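Local atomic coordinates of ribonuclease VapC2 (Rickettsia felis, PDB entry 3ZVK), a protein that cleaves single-stranded RNA as the magnesium-dependent toxin of a type II toxin-antitoxin system, in which it forms complexes with the antitoxin VapB2. Residues Ile2-Thr7 and Glu109-Val114; Ile34-Ile39 and Ser66-Ile71. The protein carries 1 engineered substitution. All coordinates share one frame; numbering follows the deposited sequence.

Interaction 1 (Ile2-Thr7 and Glu109-Val114); sequences IYMLGT and ENATLV. Engineered in segment 2-7: G6 (natural residue Asp).
Y3 lays its ring beside T112, the two side chains pointing the same way on one face of the sheet. CE2 of Y3 comes within 3.7 Å of CG2 of T112, while T112 OG1 sits over one face of the ring and V114 CG2 meets the ring edge in its plane. On the sheet face that carries Y3 and T112, L5 runs alongside V114, with L5 CD2 3.8 Å from V114 CB. The other sheet face carries M4: its CG lies against the methyl of A111, with M4 CG to A111 CB at 3.7 Å. From there SD continues in an extended line (chi2 -170°) to pack against CG of E109 at 4.1 Å, the two chains crossing at about a right angle; the bend at chi3 turns only CE. Between these two layers runs a parallel ladder in the central sheet of the PIN domain: T112 N donates to I2 O at 3.0 Å, M4 N to T112 O, V114 N to M4 O and G6 N to V114 O at 3.1 Å. The last bond brings in G6, an engineered residue replacing the natural aspartate at a predicted magnesium-binding position. G6 is the N-cap of helix 7-16, so the predicted site would lie where strand gives way to helix. L113 CD1 reaches 3.5 Å from M4 O. Farther out, N110 has positive phi and ends helix 97-109 in a Schellman motif just before A111. The carboxylate of E109 is held by a salt bridge to K76 and a weak hydrogen bond to H105, and strand 128-131 continues the sheet beyond L113.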
loop_
_atom_site.group_PDB
_atom_site.type_symbol
_atom_site.label_atom_id
_atom_site.label_comp_id
_atom_site.label_asym_id
_atom_site.label_seq_id
_atom_site.Cartn_x
_atom_site.Cartn_y
_atom_site.Cartn_z
ATOM N N ILE A 2 17.670 14.814 20.883
ATOM C CA ILE A 2 17.492 15.365 19.531
ATOM C C ILE A 2 17.726 16.875 19.548
ATOM O O ILE A 2 17.143 17.593 20.353
ATOM C CB ILE A 2 16.100 15.003 18.913
ATOM C CG1 ILE A 2 15.869 13.472 18.894
ATOM C CG2 ILE A 2 15.925 15.597 17.505
ATOM C CD1 ILE A 2 14.450 13.012 18.553
ATOM N N TYR A 3 18.576 17.355 18.638
ATOM C CA TYR A 3 18.809 18.773 18.438
ATOM C C TYR A 3 18.272 19.088 17.049
ATOM O O TYR A 3 18.784 18.558 16.068
ATOM C CB TYR A 3 20.300 19.108 18.517
ATOM C CG TYR A 3 20.801 19.249 19.934
ATOM C CD1 TYR A 3 21.159 18.131 20.683
ATOM C CD2 TYR A 3 20.898 20.509 20.545
ATOM C CE1 TYR A 3 21.616 18.255 21.995
ATOM C CE2 TYR A 3 21.362 20.643 21.850
ATOM C CZ TYR A 3 21.734 19.510 22.571
ATOM O OH TYR A 3 22.208 19.594 23.869
ATOM N N MET A 4 17.217 19.895 16.958
ATOM C CA MET A 4 16.642 20.291 15.672
ATOM C C MET A 4 17.126 21.699 15.356
ATOM O O MET A 4 17.040 22.589 16.218
ATOM C CB MET A 4 15.108 20.221 15.700
ATOM C CG MET A 4 14.593 18.835 15.970
ATOM S SD MET A 4 12.829 18.600 15.748
ATOM C CE MET A 4 12.771 18.383 13.987
ATOM N N LEU A 5 17.699 21.903 14.160
ATOM C CA LEU A 5 18.187 23.250 13.790
ATOM C C LEU A 5 17.096 24.036 13.096
ATOM O O LEU A 5 16.343 23.484 12.276
ATOM C CB LEU A 5 19.439 23.199 12.880
ATOM C CG LEU A 5 20.511 22.193 13.230
ATOM C CD1 LEU A 5 21.510 22.056 12.077
ATOM C CD2 LEU A 5 21.188 22.561 14.549
ATOM N N GLY A 6 17.003 25.303 13.459
ATOM C CA GLY A 6 16.057 26.253 12.874
ATOM C C GLY A 6 16.578 26.742 11.537
ATOM O O GLY A 6 17.718 26.448 11.160
ATOM N N THR A 7 15.752 27.475 10.808
ATOM C CA THR A 7 16.072 27.967 9.466
ATOM C C THR A 7 17.283 28.904 9.476
ATOM O O THR A 7 18.181 28.725 8.648
ATOM C CB THR A 7 14.815 28.589 8.815
ATOM O OG1 THR A 7 13.755 27.626 8.887
ATOM C CG2 THR A 7 15.039 28.996 7.348
ATOM N N GLU A 109 8.703 16.521 19.319
ATOM C CA GLU A 109 9.815 15.561 19.329
ATOM C C GLU A 109 10.608 15.598 20.658
ATOM O O GLU A 109 11.512 14.788 20.864
ATOM C CB GLU A 109 10.771 15.826 18.134
ATOM C CG GLU A 109 10.183 15.632 16.738
ATOM C CD GLU A 109 9.684 14.266 16.309
ATOM O OE1 GLU A 109 9.966 13.274 17.012
ATOM O OE2 GLU A 109 9.021 14.184 15.248
ATOM N N ASN A 110 10.266 16.545 21.546
ATOM C CA ASN A 110 10.942 16.813 22.823
ATOM C C ASN A 110 12.421 17.121 22.567
ATOM O O ASN A 110 13.310 16.601 23.219
ATOM C CB ASN A 110 10.725 15.699 23.853
ATOM C CG ASN A 110 10.630 16.274 25.228
ATOM O OD1 ASN A 110 11.626 16.715 25.823
ATOM N ND2 ASN A 110 9.397 16.391 25.714
ATOM N N ALA A 111 12.654 17.961 21.572
ATOM C CA ALA A 111 13.959 18.344 21.074
ATOM C C ALA A 111 14.376 19.744 21.521
ATOM O O ALA A 111 13.530 20.572 21.847
ATOM C CB ALA A 111 13.938 18.277 19.540
ATOM N N THR A 112 15.681 20.017 21.461
ATOM C CA THR A 112 16.246 21.335 21.707
ATOM C C THR A 112 16.252 22.027 20.346
ATOM O O THR A 112 16.802 21.485 19.361
ATOM C CB THR A 112 17.654 21.241 22.270
ATOM O OG1 THR A 112 17.619 20.600 23.547
ATOM C CG2 THR A 112 18.305 22.596 22.412
ATOM N N LEU A 113 15.612 23.209 20.278
ATOM C CA LEU A 113 15.583 23.970 19.037
ATOM C C LEU A 113 16.741 24.942 19.034
ATOM O O LEU A 113 16.893 25.739 19.962
ATOM C CB LEU A 113 14.238 24.681 18.836
ATOM C CG LEU A 113 14.027 25.440 17.516
ATOM C CD1 LEU A 113 14.149 24.536 16.287
ATOM C CD2 LEU A 113 12.681 26.057 17.518
ATOM N N VAL A 114 17.560 24.865 17.990
ATOM C CA VAL A 114 18.760 25.664 17.841
ATOM C C VAL A 114 18.496 26.917 17.039
ATOM O O VAL A 114 18.025 26.849 15.909
ATOM C CB VAL A 114 19.955 24.856 17.319
ATOM C CG1 VAL A 114 21.233 25.683 17.378
ATOM C CG2 VAL A 114 20.121 23.532 18.077
#

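Interaction 2 (Ile34-Ile39 and Ser66-Ile71); sequences IAISSI and SRLEII
I36 and I70 form the middle pair of a parallel ladder in which strands 34-37 and 69-71 approach to 4.7 Å with 35° between their directions, E69 N donating to I34 O, I36 N to E69 O, I71 N to I36 O at 2.8 Å and an almost straight 175°, and S38 N to I71 O from a donor tilted out of the carbonyl plane. On one face the methyl of A35 meets the tip of I71, with A35 CB to I71 CD1 at 3.6 Å; chi1 of I71 (-54°) sets CG1 beside its backbone N, and CD1 extends from there. The other face brings CG1 of I36 to 4.3 Å from CG1 of I70, and CG2 of I36 to 4.2 Å from CD2 of L68. Within the PIN fold this pairing places strand 69-71 at the edge of the sheet within the chain, after the helices 38-50 and 54-65 that link the two strands; just before it, the backbone of L68 hydrogen-bonds to an antitoxin chain. S37 ends its strand and N-caps helix 38-50: its OG accepts from I39 N at 3.2 Å and also bonds to H105. OG of S38 has hydrogen bonds to the backbone of F73 in its own chain and to F73 O of the second VapC2 subunit, where I70 also packs on A75. At the opposite end, I34 and L68 both pack on W46 of an antitoxin chain.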
loop_
_atom_site.group_PDB
_atom_site.type_symbol
_atom_site.label_atom_id
_atom_site.label_comp_id
_atom_site.label_asym_id
_atom_site.label_seq_id
_atom_site.Cartn_x
_atom_site.Cartn_y
_atom_site.Cartn_z
ATOM N N ILE A 34 21.417 15.072 15.379
ATOM C CA ILE A 34 21.248 16.362 14.725
ATOM C C ILE A 34 20.223 16.190 13.639
ATOM O O ILE A 34 20.382 15.322 12.766
ATOM C CB ILE A 34 22.574 16.973 14.236
ATOM C CG1 ILE A 34 23.482 17.276 15.494
ATOM C CG2 ILE A 34 22.266 18.294 13.447
ATOM C CD1 ILE A 34 24.868 17.339 15.207
ATOM N N ALA A 35 19.150 17.003 13.700
ATOM C CA ALA A 35 18.056 16.950 12.719
ATOM C C ALA A 35 17.521 18.304 12.273
ATOM O O ALA A 35 17.871 19.341 12.839
ATOM C CB ALA A 35 16.922 16.108 13.282
ATOM N N ILE A 36 16.681 18.294 11.233
ATOM C CA ILE A 36 15.901 19.440 10.735
ATOM C C ILE A 36 14.509 18.964 10.427
ATOM O O ILE A 36 14.311 17.821 10.025
ATOM C CB ILE A 36 16.481 20.303 9.562
ATOM C CG1 ILE A 36 16.656 19.509 8.252
ATOM C CG2 ILE A 36 17.718 21.117 9.978
ATOM C CD1 ILE A 36 16.667 20.362 6.995
ATOM N N SER A 37 13.550 19.831 10.619
ATOM C CA SER A 37 12.161 19.575 10.292
ATOM C C SER A 37 12.068 19.633 8.771
ATOM O O SER A 37 12.807 20.382 8.144
ATOM C CB SER A 37 11.297 20.699 10.869
ATOM O OG SER A 37 9.929 20.465 10.587
ATOM N N SER A 38 11.146 18.875 8.176
ATOM C CA SER A 38 10.880 18.973 6.745
ATOM C C SER A 38 10.424 20.432 6.422
ATOM O O SER A 38 10.661 20.878 5.296
ATOM C CB SER A 38 9.840 17.946 6.304
ATOM O OG SER A 38 8.634 18.005 7.051
ATOM N N ILE A 39 9.853 21.191 7.439
ATOM C CA ILE A 39 9.431 22.616 7.343
ATOM C C ILE A 39 10.649 23.547 7.107
ATOM O O ILE A 39 10.582 24.456 6.291
ATOM C CB ILE A 39 8.524 23.096 8.536
ATOM C CG1 ILE A 39 7.353 22.117 8.858
ATOM C CG2 ILE A 39 8.022 24.531 8.314
ATOM C CD1 ILE A 39 6.362 21.803 7.674
ATOM N N SER A 66 23.855 15.980 4.351
ATOM C CA SER A 66 24.530 14.688 4.450
ATOM C C SER A 66 24.715 14.114 5.856
ATOM O O SER A 66 24.654 12.885 5.989
ATOM C CB SER A 66 25.832 14.674 3.660
ATOM O OG SER A 66 26.812 15.489 4.258
ATOM N N ARG A 67 24.937 14.955 6.910
ATOM C CA ARG A 67 25.125 14.418 8.274
ATOM C C ARG A 67 23.950 14.731 9.229
ATOM O O ARG A 67 24.035 14.449 10.422
ATOM C CB ARG A 67 26.500 14.769 8.844
ATOM C CG ARG A 67 27.636 14.377 7.915
ATOM C CD ARG A 67 29.023 14.444 8.536
ATOM N NE ARG A 67 29.223 13.493 9.641
ATOM C CZ ARG A 67 29.402 12.186 9.488
ATOM N NH1 ARG A 67 29.403 11.648 8.281
ATOM N NH2 ARG A 67 29.566 11.407 10.543
ATOM N N LEU A 68 22.813 15.164 8.645
ATOM C CA LEU A 68 21.530 15.551 9.271
ATOM C C LEU A 68 20.459 14.479 9.055
ATOM O O LEU A 68 20.501 13.808 8.069
ATOM C CB LEU A 68 20.978 16.864 8.550
ATOM C CG LEU A 68 20.906 18.156 9.360
ATOM C CD1 LEU A 68 21.859 18.134 10.432
ATOM C CD2 LEU A 68 21.257 19.342 8.549
ATOM N N GLU A 69 19.451 14.407 9.927
ATOM C CA GLU A 69 18.270 13.585 9.768
ATOM C C GLU A 69 17.133 14.572 9.426
ATOM O O GLU A 69 16.954 15.569 10.123
ATOM C CB GLU A 69 17.957 12.858 11.075
ATOM C CG GLU A 69 16.804 11.858 10.963
ATOM C CD GLU A 69 16.587 10.973 12.183
ATOM O OE1 GLU A 69 17.589 10.481 12.752
ATOM O OE2 GLU A 69 15.412 10.754 12.556
ATOM N N ILE A 70 16.411 14.341 8.325
ATOM C CA ILE A 70 15.258 15.181 7.941
ATOM C C ILE A 70 14.008 14.524 8.545
ATOM O O ILE A 70 13.704 13.377 8.221
ATOM C CB ILE A 70 15.160 15.410 6.410
ATOM C CG1 ILE A 70 16.515 15.916 5.860
ATOM C CG2 ILE A 70 14.012 16.398 6.083
ATOM C CD1 ILE A 70 16.784 15.456 4.475
ATOM N N ILE A 71 13.359 15.207 9.494
ATOM C CA ILE A 71 12.192 14.660 10.183
ATOM C C ILE A 71 10.930 15.233 9.573
ATOM O O ILE A 71 10.782 16.448 9.508
ATOM C CB ILE A 71 12.250 14.849 11.734
ATOM C CG1 ILE A 71 13.570 14.278 12.336
ATOM C CG2 ILE A 71 11.002 14.231 12.422
ATOM C CD1 ILE A 71 13.765 14.528 13.827
#

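Interactions 1 and 2 are two ladders of one parallel sheet, their centres 9 Å apart, and the adjacency of strands 2-5 and 33-37 joins them. The join rests on two short backbone approaches, both probable hydrogen bonds: Y3 O lies 2.9 Å from A35 N and L5 N 2.9 Å from A35 O. Across the sheet the order is 69-71, 33-37, 2-5, 112-115, 128-131. Segments 2-7 and 109-114 are 102 residues apart at their nearest ends, and their pairing encloses the shorter connection of interaction 2. I36 packs against L5, and its side chain lies about 6 Å from the engineered G6, so interaction 2 is near the predicted metal site.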